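Local coordinates for acyl-CoA dehydrogenase (Thermus thermophilus, PDB 2Z1Q), which catalyses the 2,3-dehydrogenation of saturated acyl-CoA thioesters, using FAD as cofactor, at the interface of chains A and B. Coordinates in Å, arbitrary orientation; residue numbers count along the deposited sequence, not the author numbering. Chains: chain A/B, Acyl-CoA dehydrogenase.

Contact 1: the interface of chains A and B. Residues chain A 523, 526-528, 530; chain B 519, 554, 556-557.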
ATOM      1  N   ALA A 523     -12.929   6.008 -16.682  1.00 31.88           N
ATOM      2  CA  ALA A 523     -13.123   6.667 -15.394  1.00 31.79           C
ATOM      3  C   ALA A 523     -12.222   7.887 -15.236  1.00 32.44           C
ATOM      4  O   ALA A 523     -12.665   8.941 -14.765  1.00 32.33           O
ATOM      5  CB  ALA A 523     -12.864   5.686 -14.262  1.00 30.06           C
ATOM      6  N   LEU A 526     -13.510  10.690 -17.544  1.00 38.92           N
ATOM      7  CA  LEU A 526     -14.752  11.262 -17.059  1.00 40.69           C
ATOM      8  C   LEU A 526     -14.579  11.996 -15.728  1.00 40.71           C
ATOM      9  O   LEU A 526     -15.474  12.724 -15.307  1.00 39.96           O
ATOM     10  CB  LEU A 526     -15.830  10.175 -16.937  1.00 41.91           C
ATOM     11  CG  LEU A 526     -16.201   9.476 -18.249  1.00 43.63           C
ATOM     12  CD1 LEU A 526     -17.434   8.624 -18.024  1.00 43.74           C
ATOM     13  CD2 LEU A 526     -16.466  10.505 -19.343  1.00 44.79           C
ATOM     14  N   SER A 527     -13.436  11.827 -15.069  1.00 40.01           N
ATOM     15  CA  SER A 527     -13.240  12.526 -13.800  1.00 40.97           C
ATOM     16  C   SER A 527     -12.589  13.886 -14.018  1.00 41.65           C
ATOM     17  O   SER A 527     -12.602  14.737 -13.129  1.00 42.26           O
ATOM     18  CB  SER A 527     -12.365  11.714 -12.851  1.00 38.72           C
ATOM     19  OG  SER A 527     -11.022  11.728 -13.291  1.00 39.08           O
ATOM     20  N   VAL A 528     -12.014  14.093 -15.196  1.00 42.62           N
ATOM     21  CA  VAL A 528     -11.351  15.354 -15.483  1.00 45.25           C
ATOM     22  C   VAL A 528     -11.982  16.143 -16.631  1.00 45.81           C
ATOM     23  O   VAL A 528     -11.829  17.362 -16.711  1.00 46.13           O
ATOM     24  CB  VAL A 528      -9.859  15.121 -15.774  1.00 45.74           C
ATOM     25  CG1 VAL A 528      -9.220  16.396 -16.259  1.00 48.79           C
ATOM     26  CG2 VAL A 528      -9.160  14.653 -14.509  1.00 46.31           C
ATOM     27  N   PRO A 530     -15.099  16.970 -17.161  1.00 45.33           N
ATOM     28  CA  PRO A 530     -16.043  17.994 -16.707  1.00 46.68           C
ATOM     29  C   PRO A 530     -15.346  19.310 -16.356  1.00 46.75           C
ATOM     30  O   PRO A 530     -15.977  20.364 -16.284  1.00 46.42           O
ATOM     31  CB  PRO A 530     -16.691  17.341 -15.491  1.00 46.01           C
ATOM     32  CG  PRO A 530     -16.706  15.898 -15.872  1.00 46.04           C
ATOM     33  CD  PRO A 530     -15.313  15.706 -16.433  1.00 46.29           C
TER
ATOM     34  N   ASP B 519     -18.227   3.932 -10.424  1.00 29.89           N
ATOM     35  CA  ASP B 519     -17.284   3.455 -11.426  1.00 31.82           C
ATOM     36  C   ASP B 519     -16.760   2.072 -11.084  1.00 31.08           C
ATOM     37  O   ASP B 519     -16.634   1.218 -11.960  1.00 27.98           O
ATOM     38  CB  ASP B 519     -16.097   4.399 -11.554  1.00 33.76           C
ATOM     39  CG  ASP B 519     -16.494   5.771 -12.019  1.00 37.07           C
ATOM     40  OD1 ASP B 519     -17.531   5.901 -12.714  1.00 40.47           O
ATOM     41  OD2 ASP B 519     -15.756   6.718 -11.693  1.00 37.77           O
ATOM     42  N   GLY B 554     -19.098  14.049 -12.987  1.00 46.96           N
ATOM     43  CA  GLY B 554     -18.928  15.042 -11.938  1.00 43.26           C
ATOM     44  C   GLY B 554     -17.523  15.608 -12.033  1.00 41.93           C
ATOM     45  O   GLY B 554     -16.623  14.929 -12.518  1.00 41.18           O
ATOM     46  N   LEU B 556     -14.585  15.988 -10.361  1.00 35.57           N
ATOM     47  CA  LEU B 556     -13.825  15.550  -9.197  1.00 33.92           C
ATOM     48  C   LEU B 556     -12.662  16.489  -8.910  1.00 31.88           C
ATOM     49  O   LEU B 556     -12.278  16.691  -7.759  1.00 32.59           O
ATOM     50  CB  LEU B 556     -13.318  14.114  -9.411  1.00 35.17           C
ATOM     51  CG  LEU B 556     -14.379  13.020  -9.612  1.00 34.87           C
ATOM     52  CD1 LEU B 556     -13.703  11.652  -9.683  1.00 35.97           C
ATOM     53  CD2 LEU B 556     -15.377  13.042  -8.466  1.00 34.69           C
ATOM     54  N   VAL B 557     -12.096  17.075  -9.951  1.00 30.57           N
ATOM     55  CA  VAL B 557     -10.998  17.988  -9.740  1.00 28.82           C
ATOM     56  C   VAL B 557     -11.477  19.126  -8.847  1.00 29.24           C
ATOM     57  O   VAL B 557     -10.876  19.401  -7.801  1.00 29.20           O
ATOM     58  CB  VAL B 557     -10.504  18.533 -11.060  1.00 29.52           C
ATOM     59  CG1 VAL B 557      -9.268  19.391 -10.839  1.00 28.12           C
ATOM     60  CG2 VAL B 557     -10.212  17.377 -11.997  1.00 27.76           C
TER

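Contact 2: the interface of chains A and B. Residues chain A 300-301, 304, 557, 561; chain B 477, 528.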
ATOM      1  N   GLY A 300     -10.235 -19.198  -4.811  1.00 23.24           N
ATOM      2  CA  GLY A 300     -10.511 -18.163  -5.787  1.00 23.68           C
ATOM      3  C   GLY A 300      -9.871 -16.808  -5.525  1.00 24.01           C
ATOM      4  O   GLY A 300      -9.284 -16.218  -6.436  1.00 23.82           O
ATOM      5  N   LEU A 301      -9.958 -16.300  -4.299  1.00 24.13           N
ATOM      6  CA  LEU A 301      -9.391 -14.985  -4.020  1.00 22.51           C
ATOM      7  C   LEU A 301      -7.874 -14.946  -4.063  1.00 22.76           C
ATOM      8  O   LEU A 301      -7.292 -13.883  -4.281  1.00 21.74           O
ATOM      9  CB  LEU A 301      -9.896 -14.449  -2.673  1.00 23.04           C
ATOM     10  CG  LEU A 301     -11.380 -14.070  -2.660  1.00 23.25           C
ATOM     11  CD1 LEU A 301     -11.757 -13.483  -1.304  1.00 23.90           C
ATOM     12  CD2 LEU A 301     -11.658 -13.065  -3.762  1.00 22.42           C
ATOM     13  N   GLN A 304      -6.973 -14.921  -7.916  1.00 25.18           N
ATOM     14  CA  GLN A 304      -7.192 -13.600  -8.476  1.00 23.15           C
ATOM     15  C   GLN A 304      -5.921 -12.752  -8.294  1.00 22.33           C
ATOM     16  O   GLN A 304      -5.434 -12.150  -9.248  1.00 20.82           O
ATOM     17  CB  GLN A 304      -8.372 -12.931  -7.786  1.00 23.71           C
ATOM     18  CG  GLN A 304      -8.506 -11.465  -8.140  1.00 27.89           C
ATOM     19  CD  GLN A 304      -9.703 -10.834  -7.478  1.00 29.35           C
ATOM     20  OE1 GLN A 304     -10.843 -11.016  -7.919  1.00 28.09           O
ATOM     21  NE2 GLN A 304      -9.458 -10.096  -6.399  1.00 30.16           N
ATOM     22  N   VAL A 557     -12.310 -13.423 -14.434  1.00 28.49           N
ATOM     23  CA  VAL A 557     -12.278 -14.522 -13.484  1.00 26.84           C
ATOM     24  C   VAL A 557     -11.496 -15.694 -14.073  1.00 26.94           C
ATOM     25  O   VAL A 557     -10.527 -16.168 -13.471  1.00 27.41           O
ATOM     26  CB  VAL A 557     -13.701 -15.000 -13.125  1.00 27.35           C
ATOM     27  CG1 VAL A 557     -13.616 -16.262 -12.265  1.00 27.13           C
ATOM     28  CG2 VAL A 557     -14.448 -13.900 -12.389  1.00 23.85           C
ATOM     29  N   ARG A 561      -7.493 -16.865 -13.245  1.00 26.77           N
ATOM     30  CA  ARG A 561      -7.199 -18.188 -12.690  1.00 27.73           C
ATOM     31  C   ARG A 561      -6.204 -18.950 -13.557  1.00 27.00           C
ATOM     32  O   ARG A 561      -5.309 -19.613 -13.041  1.00 25.76           O
ATOM     33  CB  ARG A 561      -8.472 -19.015 -12.532  1.00 28.72           C
ATOM     34  CG  ARG A 561      -9.350 -18.572 -11.384  1.00 30.46           C
ATOM     35  CD  ARG A 561     -10.380 -19.636 -11.113  1.00 30.97           C
ATOM     36  NE  ARG A 561     -11.341 -19.228 -10.097  1.00 33.08           N
ATOM     37  CZ  ARG A 561     -12.254 -20.038  -9.576  1.00 31.98           C
ATOM     38  NH1 ARG A 561     -12.325 -21.301  -9.975  1.00 31.00           N
ATOM     39  NH2 ARG A 561     -13.100 -19.587  -8.662  1.00 31.67           N
TER
ATOM     40  N   GLU B 477     -14.301 -15.083  -6.480  1.00 24.15           N
ATOM     41  CA  GLU B 477     -14.087 -13.833  -7.194  1.00 24.28           C
ATOM     42  C   GLU B 477     -15.462 -13.195  -7.358  1.00 25.10           C
ATOM     43  O   GLU B 477     -15.651 -12.023  -7.045  1.00 26.66           O
ATOM     44  CB  GLU B 477     -13.427 -14.047  -8.569  1.00 23.89           C
ATOM     45  CG  GLU B 477     -11.999 -14.580  -8.549  1.00 22.30           C
ATOM     46  CD  GLU B 477     -11.958 -16.076  -8.598  1.00 23.66           C
ATOM     47  OE1 GLU B 477     -11.033 -16.607  -9.247  1.00 23.50           O
ATOM     48  OE2 GLU B 477     -12.848 -16.712  -7.988  1.00 22.77           O
ATOM     49  N   VAL B 528     -16.911  -9.806 -13.497  1.00 29.55           N
ATOM     50  CA  VAL B 528     -17.319 -11.133 -13.037  1.00 30.47           C
ATOM     51  C   VAL B 528     -18.592 -11.641 -13.697  1.00 31.88           C
ATOM     52  O   VAL B 528     -19.022 -12.764 -13.441  1.00 33.09           O
ATOM     53  CB  VAL B 528     -17.509 -11.182 -11.492  1.00 29.74           C
ATOM     54  CG1 VAL B 528     -16.197 -10.860 -10.798  1.00 28.35           C
ATOM     55  CG2 VAL B 528     -18.609 -10.218 -11.059  1.00 27.31           C
TER
HETATM   56  O   HOH W   1     -13.455 -10.194  -7.061  1.00 20.29           O
HETATM   57  O   HOH W   2      -9.894 -15.023 -10.892  1.00 22.80           O

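Contact 1: the interface of chains A and B
B:Leu556 carries CG anti to its carbonyl carbon (chi1 -61°) and runs on extended through chi2 (-175°), which lays its CD1 methyl against the CB of A:Ser527, where OG sits between the backbone N and the carbonyl carbon (chi1 72°) and leaves the methylene facing the leucine. This patch joins two copies of an acyl-CoA dehydrogenase, a family whose C-terminal domains are helical, and it brings the C-terminal end of helix 506-528 of chain A to the first turn of helix 556-570 of chain B. The CB to CD1 distance between A:Ser527 and B:Leu556 is 3.4 Å, tight for two carbons, and OG is directed away from that methyl. At the next residue of each chain, the CG2 branches of A:Val528 and B:Val557 meet 3.9 Å apart, the two side chains crossing obliquely.

Between these two apolar pairs lies the carbonyl oxygen of A:Ser527. This O of A:Ser527 stands 3.7 Å from CG2 of B:Val557 and 3.6 Å from the backbone N of B:Leu556, too far for a bond; even so, a carbonyl at one helix end facing the start of another is likely to be a mildly favourable electrostatic arrangement. Flanking this core, the carbonyl oxygen of B:Gly554, in the loop that leads into helix 556-570, comes near the ring of A:Pro530, its O 3.5 Å from CG of the proline, a marginal approach. At the other margin the carboxylate of B:Asp519, on helix 505-528, reaches the methyl of A:Ala523 with its tip, OD2 lying 4.0 Å from CB.

Contact 2: the interface of chains A and B
The carboxylate of B:Glu477 lies between two groups of chain A: over one face is the backbone carbonyl of A:Gly300, its O 3.4 Å from CD, and over the other the CG1 methyl of A:Val557, 4.0 Å from the same carbon. At its edge comes the guanidinium of A:Arg561, turned nearly coplanar with it, the planes 16° apart. The arginine grips side-on in a bidentate salt bridge: NE donates to OE1 of B:Glu477 at 2.8 Å and NH2 to OE2 at 3.0 Å, both bonds nearly straight (173° at H). Both oxygens are met on their syn sides, the first somewhat out of the carboxylate plane. A bend at chi2 (91°) of the glutamate turns its head toward the arginine, whose chain extends from CG to NE.

OE1 is gripped a second time by water 2, which also binds the carbonyl O of A:Val557. Water 1 ties the backbone O of B:Glu477 to OE1 of A:Gln304, whose side chain runs antiparallel to the glutamate stem, OE1 of A:Gln304 3.8 Å from CG of B:Glu477. Beside this, CG2 of A:Val557 touches CG1 of B:Val528 at 3.9 Å. A methionine in place of A:Arg561 would probably leave the enclosed carboxylate of B:Glu477 without its positive mate and free to turn.

The glutamate stands in the first turn of helix 476-502 of chain B, next to an FAD-binding glutamine, and enters between helix 556-570 and the start of helix 300-331 of chain A; A:Phe299, just before the latter, is also an FAD-binding position, so the bridge probably steadies the surroundings of the cofactor sites.

The C-alpha centres of contact 1 and contact 2 lie about 28 Å apart along one two-fold symmetric interface. A:Val528 with B:Val557 in contact 1 and A:Val557 with B:Val528 in contact 2 are the same pairing with the chains exchanged, so the end of the helix closing at 528 and the start of helix 556-570 serve each contact in opposite roles. Through this valine pair the two contacts are neighbouring portions of one continuous surface that is repeated about the axis. With their twins they place the same elements on both sides of it, consistent with a dimer, although the structure alone does not show the oligomeric state in solution.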